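Local coordinates for protein neuroglobin (Symsagittifera roscoffensis, PDB 4B4Y) that binds haem in a globin fold and holds molecular oxygen on its iron, probably serving oxygen binding or transport linked to the nervous system, at the protoporphyrin IX containing Fe site and the interface of chains A and B. Coordinates in Å, arbitrary orientation; residue numbers count along the deposited sequence, not the author numbering. Chains: chain A/B, Neuroglobin.

Contact 1: the protoporphyrin IX containing Fe site. Residues chain A 39, 49-52, 71, 74-75, 78-79, 99, 102-103, 108, 112-113, 116, 145, 148-149, 152; chain B 51, 67. With HEM (protoporphyrin IX containing Fe), chain C; OXY (oxygen molecule), chain D.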
# COMPACT_ATOMS: atom_id res chain seq x y z
N PHE A 39 8.91 -1.27 16.09
CA PHE A 39 9.55 -0.48 15.01
C PHE A 39 8.85 0.89 14.86
O PHE A 39 9.52 1.94 14.70
CB PHE A 39 9.42 -1.23 13.70
CG PHE A 39 10.06 -0.56 12.51
CD1 PHE A 39 11.35 -0.15 12.52
CD2 PHE A 39 9.33 -0.40 11.33
CE1 PHE A 39 11.95 0.45 11.36
CE2 PHE A 39 9.89 0.14 10.19
CZ PHE A 39 11.17 0.59 10.18
N ILE A 49 5.51 7.06 6.32
CA ILE A 49 5.98 6.17 5.24
C ILE A 49 4.98 5.02 4.94
O ILE A 49 4.66 4.77 3.80
CB ILE A 49 7.36 5.62 5.60
CG1 ILE A 49 8.33 6.80 5.77
CG2 ILE A 49 7.86 4.70 4.53
CD1 ILE A 49 9.61 6.45 6.65
N PHE A 50 4.43 4.35 5.96
CA PHE A 50 3.41 3.38 5.74
C PHE A 50 2.10 4.14 5.42
O PHE A 50 1.57 4.88 6.24
CB PHE A 50 3.19 2.53 6.97
CG PHE A 50 4.35 1.58 7.29
CD1 PHE A 50 4.75 0.61 6.37
CD2 PHE A 50 4.93 1.61 8.57
CE1 PHE A 50 5.80 -0.30 6.66
CE2 PHE A 50 5.99 0.72 8.92
CZ PHE A 50 6.42 -0.25 7.99
N PRO A 51 1.54 3.92 4.22
CA PRO A 51 0.36 4.73 3.89
C PRO A 51 -0.81 4.40 4.76
O PRO A 51 -1.58 5.27 5.02
CB PRO A 51 0.00 4.32 2.42
CG PRO A 51 1.26 3.56 1.92
CD PRO A 51 1.91 2.95 3.17
N TRP A 52 -0.98 3.16 5.17
CA TRP A 52 -2.10 2.80 5.96
C TRP A 52 -2.01 3.22 7.42
O TRP A 52 -2.97 3.03 8.20
CB TRP A 52 -2.23 1.29 5.90
CG TRP A 52 -0.93 0.61 6.12
CD1 TRP A 52 -0.06 0.14 5.16
CD2 TRP A 52 -0.32 0.32 7.42
NE1 TRP A 52 1.05 -0.49 5.82
CE2 TRP A 52 0.90 -0.39 7.18
CE3 TRP A 52 -0.71 0.54 8.75
CZ2 TRP A 52 1.75 -0.81 8.23
CZ3 TRP A 52 0.11 0.10 9.78
CH2 TRP A 52 1.33 -0.58 9.51
N HIS A 71 -0.38 -6.06 6.90
CA HIS A 71 1.06 -5.76 6.55
C HIS A 71 2.07 -6.68 7.35
O HIS A 71 3.06 -7.14 6.85
CB HIS A 71 1.38 -4.26 6.78
CG HIS A 71 2.75 -3.88 6.31
ND1 HIS A 71 3.02 -3.61 4.98
CD2 HIS A 71 3.93 -3.76 6.98
CE1 HIS A 71 4.32 -3.38 4.85
NE2 HIS A 71 4.89 -3.46 6.04
N SER A 74 2.25 -10.07 5.74
CA SER A 74 3.02 -10.04 4.49
C SER A 74 4.43 -9.99 4.74
O SER A 74 5.17 -10.75 4.12
CB SER A 74 2.64 -8.86 3.53
OG SER A 74 1.24 -8.89 3.27
N ILE A 75 4.94 -9.08 5.60
CA ILE A 75 6.40 -9.13 5.79
C ILE A 75 6.81 -10.43 6.49
O ILE A 75 7.90 -10.96 6.25
CB ILE A 75 6.98 -7.93 6.53
CG1 ILE A 75 6.54 -7.88 7.97
CG2 ILE A 75 6.55 -6.56 5.88
CD1 ILE A 75 6.91 -6.48 8.60
N VAL A 78 7.52 -13.27 3.76
CA VAL A 78 8.86 -13.08 3.17
C VAL A 78 9.97 -13.42 4.14
O VAL A 78 10.92 -14.14 3.82
CB VAL A 78 9.06 -11.59 2.65
CG1 VAL A 78 10.49 -11.40 2.26
CG2 VAL A 78 8.16 -11.38 1.42
N ILE A 79 9.88 -12.94 5.37
CA ILE A 79 10.98 -13.27 6.30
C ILE A 79 11.01 -14.85 6.53
O ILE A 79 12.05 -15.45 6.56
CB ILE A 79 10.76 -12.53 7.63
CG1 ILE A 79 11.04 -10.99 7.48
CG2 ILE A 79 11.48 -13.19 8.72
CD1 ILE A 79 10.45 -10.15 8.67
N LEU A 99 8.98 -5.82 -4.83
CA LEU A 99 9.37 -5.17 -3.55
C LEU A 99 10.42 -4.09 -3.70
O LEU A 99 10.39 -3.15 -2.96
CB LEU A 99 9.87 -6.17 -2.48
CG LEU A 99 8.94 -7.34 -2.24
CD1 LEU A 99 9.39 -8.15 -1.07
CD2 LEU A 99 7.46 -6.93 -2.09
N MET A 102 9.25 -0.54 -3.90
CA MET A 102 8.74 0.02 -2.67
C MET A 102 9.86 0.38 -1.71
O MET A 102 9.66 1.18 -0.83
CB MET A 102 7.71 -0.90 -1.97
CG MET A 102 6.57 -1.41 -2.94
SD MET A 102 5.75 -2.81 -2.24
CE MET A 102 5.27 -3.47 -3.80
N HIS A 103 11.07 -0.08 -1.93
CA HIS A 103 12.06 0.04 -0.87
C HIS A 103 13.27 0.80 -1.32
O HIS A 103 14.37 0.62 -0.75
CB HIS A 103 12.43 -1.36 -0.30
CG HIS A 103 11.33 -2.01 0.51
ND1 HIS A 103 10.50 -3.00 0.02
CD2 HIS A 103 10.95 -1.82 1.81
CE1 HIS A 103 9.67 -3.40 0.98
NE2 HIS A 103 9.93 -2.70 2.10
N VAL A 108 12.35 4.86 1.17
CA VAL A 108 12.59 4.37 2.53
C VAL A 108 14.02 4.79 2.94
O VAL A 108 15.00 4.30 2.38
CB VAL A 108 12.45 2.85 2.63
CG1 VAL A 108 12.86 2.37 4.03
CG2 VAL A 108 11.09 2.42 2.20
N LEU A 112 16.69 3.14 8.23
CA LEU A 112 15.60 2.35 8.83
C LEU A 112 15.72 0.81 8.70
O LEU A 112 15.14 0.06 9.50
CB LEU A 112 14.25 2.82 8.31
CG LEU A 112 13.78 4.24 8.78
CD1 LEU A 112 12.42 4.56 8.11
CD2 LEU A 112 13.57 4.23 10.28
N PHE A 113 16.41 0.32 7.68
CA PHE A 113 16.66 -1.14 7.60
C PHE A 113 17.40 -1.62 8.86
O PHE A 113 17.00 -2.60 9.48
CB PHE A 113 17.41 -1.52 6.27
CG PHE A 113 16.46 -1.66 5.10
CD1 PHE A 113 15.77 -2.84 4.89
CD2 PHE A 113 16.16 -0.57 4.29
CE1 PHE A 113 14.84 -2.94 3.87
CE2 PHE A 113 15.25 -0.66 3.21
CZ PHE A 113 14.59 -1.84 3.02
N LEU A 116 14.97 -1.63 11.91
CA LEU A 116 14.04 -2.73 11.85
C LEU A 116 14.85 -3.99 12.21
O LEU A 116 14.39 -4.82 12.95
CB LEU A 116 13.42 -2.89 10.45
CG LEU A 116 12.43 -4.09 10.30
CD1 LEU A 116 11.16 -4.04 11.19
CD2 LEU A 116 11.95 -4.29 8.84
N TYR A 145 19.50 -11.38 8.47
CA TYR A 145 18.75 -10.14 8.22
C TYR A 145 19.36 -9.39 7.05
O TYR A 145 18.67 -8.82 6.20
CB TYR A 145 18.70 -9.22 9.48
CG TYR A 145 17.88 -8.01 9.18
CD1 TYR A 145 16.52 -8.11 8.99
CD2 TYR A 145 18.51 -6.76 9.02
CE1 TYR A 145 15.75 -6.97 8.67
CE2 TYR A 145 17.78 -5.65 8.77
CZ TYR A 145 16.40 -5.74 8.59
OH TYR A 145 15.73 -4.58 8.30
N ILE A 148 18.10 -11.05 3.82
CA ILE A 148 16.69 -10.68 3.59
C ILE A 148 16.59 -9.19 3.07
O ILE A 148 15.83 -8.87 2.13
CB ILE A 148 15.88 -10.88 4.88
CG1 ILE A 148 15.83 -12.37 5.26
CG2 ILE A 148 14.47 -10.25 4.74
CD1 ILE A 148 15.20 -12.66 6.60
N THR A 149 17.43 -8.33 3.63
CA THR A 149 17.53 -6.96 3.21
C THR A 149 17.83 -6.78 1.74
O THR A 149 17.15 -5.97 1.04
CB THR A 149 18.56 -6.22 4.08
OG1 THR A 149 17.99 -6.17 5.38
CG2 THR A 149 18.77 -4.74 3.53
N VAL A 152 15.01 -7.67 -0.63
CA VAL A 152 13.83 -6.85 -0.67
C VAL A 152 14.16 -5.51 -1.35
O VAL A 152 13.28 -4.78 -1.79
CB VAL A 152 13.34 -6.74 0.76
CG1 VAL A 152 13.27 -5.34 1.23
CG2 VAL A 152 12.09 -7.57 0.93
N PRO B 51 3.34 3.75 -3.21
CA PRO B 51 4.54 2.96 -2.87
C PRO B 51 4.85 1.94 -3.92
O PRO B 51 5.99 1.66 -4.10
CB PRO B 51 4.16 2.21 -1.56
CG PRO B 51 2.87 2.93 -1.06
CD PRO B 51 2.19 3.49 -2.32
N ARG B 67 0.23 -4.59 -9.57
CA ARG B 67 -0.07 -3.58 -8.55
C ARG B 67 -0.72 -2.24 -9.11
O ARG B 67 -1.50 -1.62 -8.43
CB ARG B 67 1.19 -3.29 -7.75
CG ARG B 67 1.53 -4.55 -6.92
CD ARG B 67 2.56 -4.31 -5.89
NE ARG B 67 2.94 -5.50 -5.11
CZ ARG B 67 2.50 -5.79 -3.86
NH1 ARG B 67 1.59 -5.01 -3.23
NH2 ARG B 67 2.99 -6.90 -3.26
CHA HEM C . 6.10 -3.04 1.70
CHB HEM C . 8.80 -6.60 3.48
CHC HEM C . 11.88 -3.24 5.27
CHD HEM C . 8.60 0.17 4.45
C1A HEM C . 6.56 -4.29 2.01
C2A HEM C . 6.06 -5.53 1.50
C3A HEM C . 6.79 -6.50 1.99
C4A HEM C . 7.81 -5.92 2.77
CMA HEM C . 6.66 -8.04 1.73
CAA HEM C . 4.84 -5.63 0.52
CBA HEM C . 3.61 -5.93 1.35
CGA HEM C . 2.34 -5.79 0.55
O1A HEM C . 2.22 -6.21 -0.60
O2A HEM C . 1.37 -5.20 1.08
C1B HEM C . 9.92 -6.02 4.10
C2B HEM C . 11.08 -6.71 4.63
C3B HEM C . 11.94 -5.81 5.09
C4B HEM C . 11.33 -4.50 4.92
CMB HEM C . 11.24 -8.25 4.58
CAB HEM C . 13.29 -6.07 5.78
CBB HEM C . 14.32 -6.54 5.07
C1C HEM C . 11.21 -2.04 5.28
C2C HEM C . 11.57 -0.83 6.04
C3C HEM C . 10.62 0.07 5.88
C4C HEM C . 9.66 -0.51 4.99
CMC HEM C . 12.81 -0.67 6.96
CAC HEM C . 10.59 1.53 6.47
CBC HEM C . 9.40 2.05 6.79
C1D HEM C . 7.73 -0.29 3.47
C2D HEM C . 6.80 0.50 2.65
C3D HEM C . 6.10 -0.53 1.87
C4D HEM C . 6.57 -1.84 2.25
CMD HEM C . 6.51 2.01 2.63
CAD HEM C . 4.91 -0.34 0.93
CBD HEM C . 4.60 -0.65 2.43
CGD HEM C . 3.19 -0.66 2.42
O1D HEM C . 2.67 -0.62 3.55
O2D HEM C . 2.75 -0.63 1.22
NA HEM C . 7.63 -4.58 2.76
NB HEM C . 10.13 -4.70 4.29
NC HEM C . 10.03 -1.81 4.68
ND HEM C . 7.59 -1.63 3.12
FE HEM C . 8.82 -3.16 3.66
O1 OXY D . 8.09 -3.37 6.61
O2 OXY D . 7.82 -3.39 5.32
O HOH W 1 0.69 -3.82 3.60
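A:His71 has CG anti to its backbone N (chi1 -173°), which drops the distal imidazole from helix 66-83 towards the iron, and A:His103 has CG anti to its carbonyl carbon (chi1 -71°), aiming the proximal imidazole at the opposite haem face. A:Trp52 holds CG in the crowded position between backbone N and carbonyl carbon, which swings its indole N-H to a propionate. NE2 of A:His103 binds HEM FE at 2.0 Å, and OXY O2 binds HEM FE opposite it, with A:His103 NE2, the iron and OXY O2 at 172°. The proximal ring is fixed in rotation because ND1 of A:His103 donates to A:Leu99 O at 3.0 Å from above the carbonyl plane; this bond may make the imidazole more electron-rich. Distally, A:His71 stands edge-on to the porphyrin, and its NE2 gives OXY O2 a weak hydrogen bond. Its ND1 meets a water that continues to HEM O2A. A:Phe50 brings its rim to the dioxygen, while A:Ile75 CG2, 3.3 Å from HEM CHB, presses on the macrocycle, apolar surroundings suited to a bound gas. A:Trp52 NE1 donates in its ring plane to propionate HEM O1D at 2.8 Å. From the neighbouring subunit, the flat, two-nitrogen guanidinium of B:Arg67 suits a carboxylate: NH1 and NH2 both point at HEM O1A, the NH2 salt bridge measuring 2.9 Å. The haem lies between distal helix 66-83 and the proximal histidine just after 3-10 helix 97-102, its propionates facing the other chain.

Contact 2: the interface of chains A and B. Residues chain A 47, 50-54, 67; chain B 98, 101-102, 107.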
# COMPACT_ATOMS: atom_id res chain seq x y z
N PHE A 47 5.03 6.45 10.40
CA PHE A 47 3.58 6.70 10.34
C PHE A 47 3.31 7.59 9.09
O PHE A 47 2.18 7.60 8.63
CB PHE A 47 3.07 7.48 11.54
CG PHE A 47 2.59 6.62 12.70
CD1 PHE A 47 3.48 6.13 13.62
CD2 PHE A 47 1.27 6.32 12.86
CE1 PHE A 47 3.10 5.35 14.71
CE2 PHE A 47 0.88 5.53 13.96
CZ PHE A 47 1.84 5.06 14.89
N PHE A 50 4.43 4.35 5.96
CA PHE A 50 3.41 3.38 5.74
C PHE A 50 2.10 4.14 5.42
O PHE A 50 1.57 4.88 6.24
CB PHE A 50 3.19 2.53 6.97
CG PHE A 50 4.35 1.58 7.29
CD1 PHE A 50 4.75 0.61 6.37
CD2 PHE A 50 4.93 1.61 8.57
CE1 PHE A 50 5.80 -0.30 6.66
CE2 PHE A 50 5.99 0.72 8.92
CZ PHE A 50 6.42 -0.25 7.99
N PRO A 51 1.54 3.92 4.22
CA PRO A 51 0.36 4.73 3.89
C PRO A 51 -0.81 4.40 4.76
O PRO A 51 -1.58 5.27 5.02
CB PRO A 51 0.00 4.32 2.42
CG PRO A 51 1.26 3.56 1.92
CD PRO A 51 1.91 2.95 3.17
N TRP A 52 -0.98 3.16 5.17
CA TRP A 52 -2.10 2.80 5.96
C TRP A 52 -2.01 3.22 7.42
O TRP A 52 -2.97 3.03 8.20
CB TRP A 52 -2.23 1.29 5.90
CG TRP A 52 -0.93 0.61 6.12
CD1 TRP A 52 -0.06 0.14 5.16
CD2 TRP A 52 -0.32 0.32 7.42
NE1 TRP A 52 1.05 -0.49 5.82
CE2 TRP A 52 0.90 -0.39 7.18
CE3 TRP A 52 -0.71 0.54 8.75
CZ2 TRP A 52 1.75 -0.81 8.23
CZ3 TRP A 52 0.11 0.10 9.78
CH2 TRP A 52 1.33 -0.58 9.51
N ALA A 53 -0.85 3.74 7.84
CA ALA A 53 -0.68 4.03 9.27
C ALA A 53 -1.44 5.32 9.60
O ALA A 53 -1.32 6.34 8.88
CB ALA A 53 0.84 4.26 9.56
N ASP A 54 -2.12 5.33 10.73
CA ASP A 54 -2.97 6.47 11.08
C ASP A 54 -2.24 7.25 12.17
O ASP A 54 -2.22 6.86 13.33
CB ASP A 54 -4.33 5.94 11.56
CG ASP A 54 -5.32 7.09 11.97
OD1 ASP A 54 -4.95 8.29 12.23
OD2 ASP A 54 -6.54 6.73 12.03
N ARG A 67 -5.34 -3.44 8.51
CA ARG A 67 -4.19 -3.11 7.67
C ARG A 67 -2.78 -3.24 8.38
O ARG A 67 -1.80 -3.57 7.75
CB ARG A 67 -4.38 -1.71 7.09
CG ARG A 67 -5.55 -1.76 6.09
CD ARG A 67 -5.66 -0.55 5.25
NE ARG A 67 -6.80 -0.55 4.31
CZ ARG A 67 -6.72 -0.83 2.99
NH1 ARG A 67 -5.55 -1.20 2.40
NH2 ARG A 67 -7.84 -0.73 2.25
N SER B 98 -10.99 3.56 6.93
CA SER B 98 -9.53 3.58 6.87
C SER B 98 -8.86 4.31 5.68
O SER B 98 -7.60 4.41 5.68
CB SER B 98 -8.91 2.16 7.03
OG SER B 98 -8.81 1.42 5.80
N ALA B 101 -6.86 8.01 6.62
CA ALA B 101 -5.51 8.01 7.09
C ALA B 101 -4.52 7.91 5.93
O ALA B 101 -3.36 8.32 6.08
CB ALA B 101 -5.32 6.78 8.04
N MET B 102 -4.92 7.34 4.80
CA MET B 102 -4.06 7.33 3.64
C MET B 102 -4.11 8.66 2.90
O MET B 102 -3.20 8.96 2.17
CB MET B 102 -4.36 6.17 2.67
CG MET B 102 -4.44 4.76 3.39
SD MET B 102 -5.25 3.59 2.35
CE MET B 102 -5.82 2.61 3.68
N LYS B 107 0.20 13.30 3.85
CA LYS B 107 0.59 12.20 2.92
C LYS B 107 0.26 12.50 1.46
O LYS B 107 0.96 12.05 0.55
CB LYS B 107 -0.03 10.86 3.30
CG LYS B 107 0.46 10.32 4.67
CD LYS B 107 -0.24 8.99 5.03
CE LYS B 107 -0.04 8.59 6.50
NZ LYS B 107 -0.25 7.17 6.61
O HOH W 2 -5.78 2.90 7.73
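B:Met102, B:Lys107 and B:Ala101 bury the most surface here, and they meet the chain A loop that follows helix 46-49. B:Met102 has CG anti to its carbonyl carbon (chi1 -50°) and then runs extended, so that the thioether chain passes the loop and ends beside A:Arg67. B:Met102 CG lies 3.3 Å from A:Pro51 O, and the methyl B:Met102 CE sits over one face of the guanidinium, towards the rim, 3.4 Å from A:Arg67 NE. The two long side chains cross at about a right angle; methionine suits the place because it is unbranched, flexible and apolar, able to cover a flat cation without competing for its N-H groups. The NE of A:Arg67 remains able to donate to the hydroxyl OG of B:Ser98 at 3.2 Å, a bond tilted out of the guanidinium plane.

B:Lys107 is the polar anchor. Extended beyond CG, it delivers its terminal amine into a cluster of backbone carbonyls. B:Lys107 NZ donates to A:Ala53 O at 2.6 Å, in the carbonyl plane and on a lone pair. B:Lys107 NZ also donates to A:Phe50 O at 3.0 Å, again in the carbonyl plane. B:Lys107 NZ reaches A:Pro51 O at 2.8 Å from well above the carbonyl plane, 60° out of it. A long side chain ending in an amine, presumably protonated, can serve such converging oxygens, which would probably stabilise a positive charge there.

The small methyl of B:Ala101, its CB 3.8 Å from CB of A:Asp54, probably lets the two backbones come close. Nearby, a water joins A:Trp52 O to B:Ser98 O. With its symmetry twin, this patch helps hold the two-fold dimer of the crystal together, clamping the loop beside the haem pocket; that the same dimer forms in the cell is plausible but remains an inference.

The residue centres of contact 1 and contact 2 lie about 14 Å apart, joined by A:Phe50, A:Pro51 and A:Trp52. This short loop turns its side chains to the haem, A:Phe50 also to the oxygen, while offering backbone carbonyls to the partner. The two-fold axis adds a second tie: A:Arg67 and B:Met102 serve contact 2, while their twins B:Arg67 and A:Met102 border the haem of contact 1. The proline of each chain also meets its symmetry mate tip to tip, near the axis. Such sharing suggests that dimer assembly and haem environment could influence one another, although a single structure cannot demonstrate cooperativity.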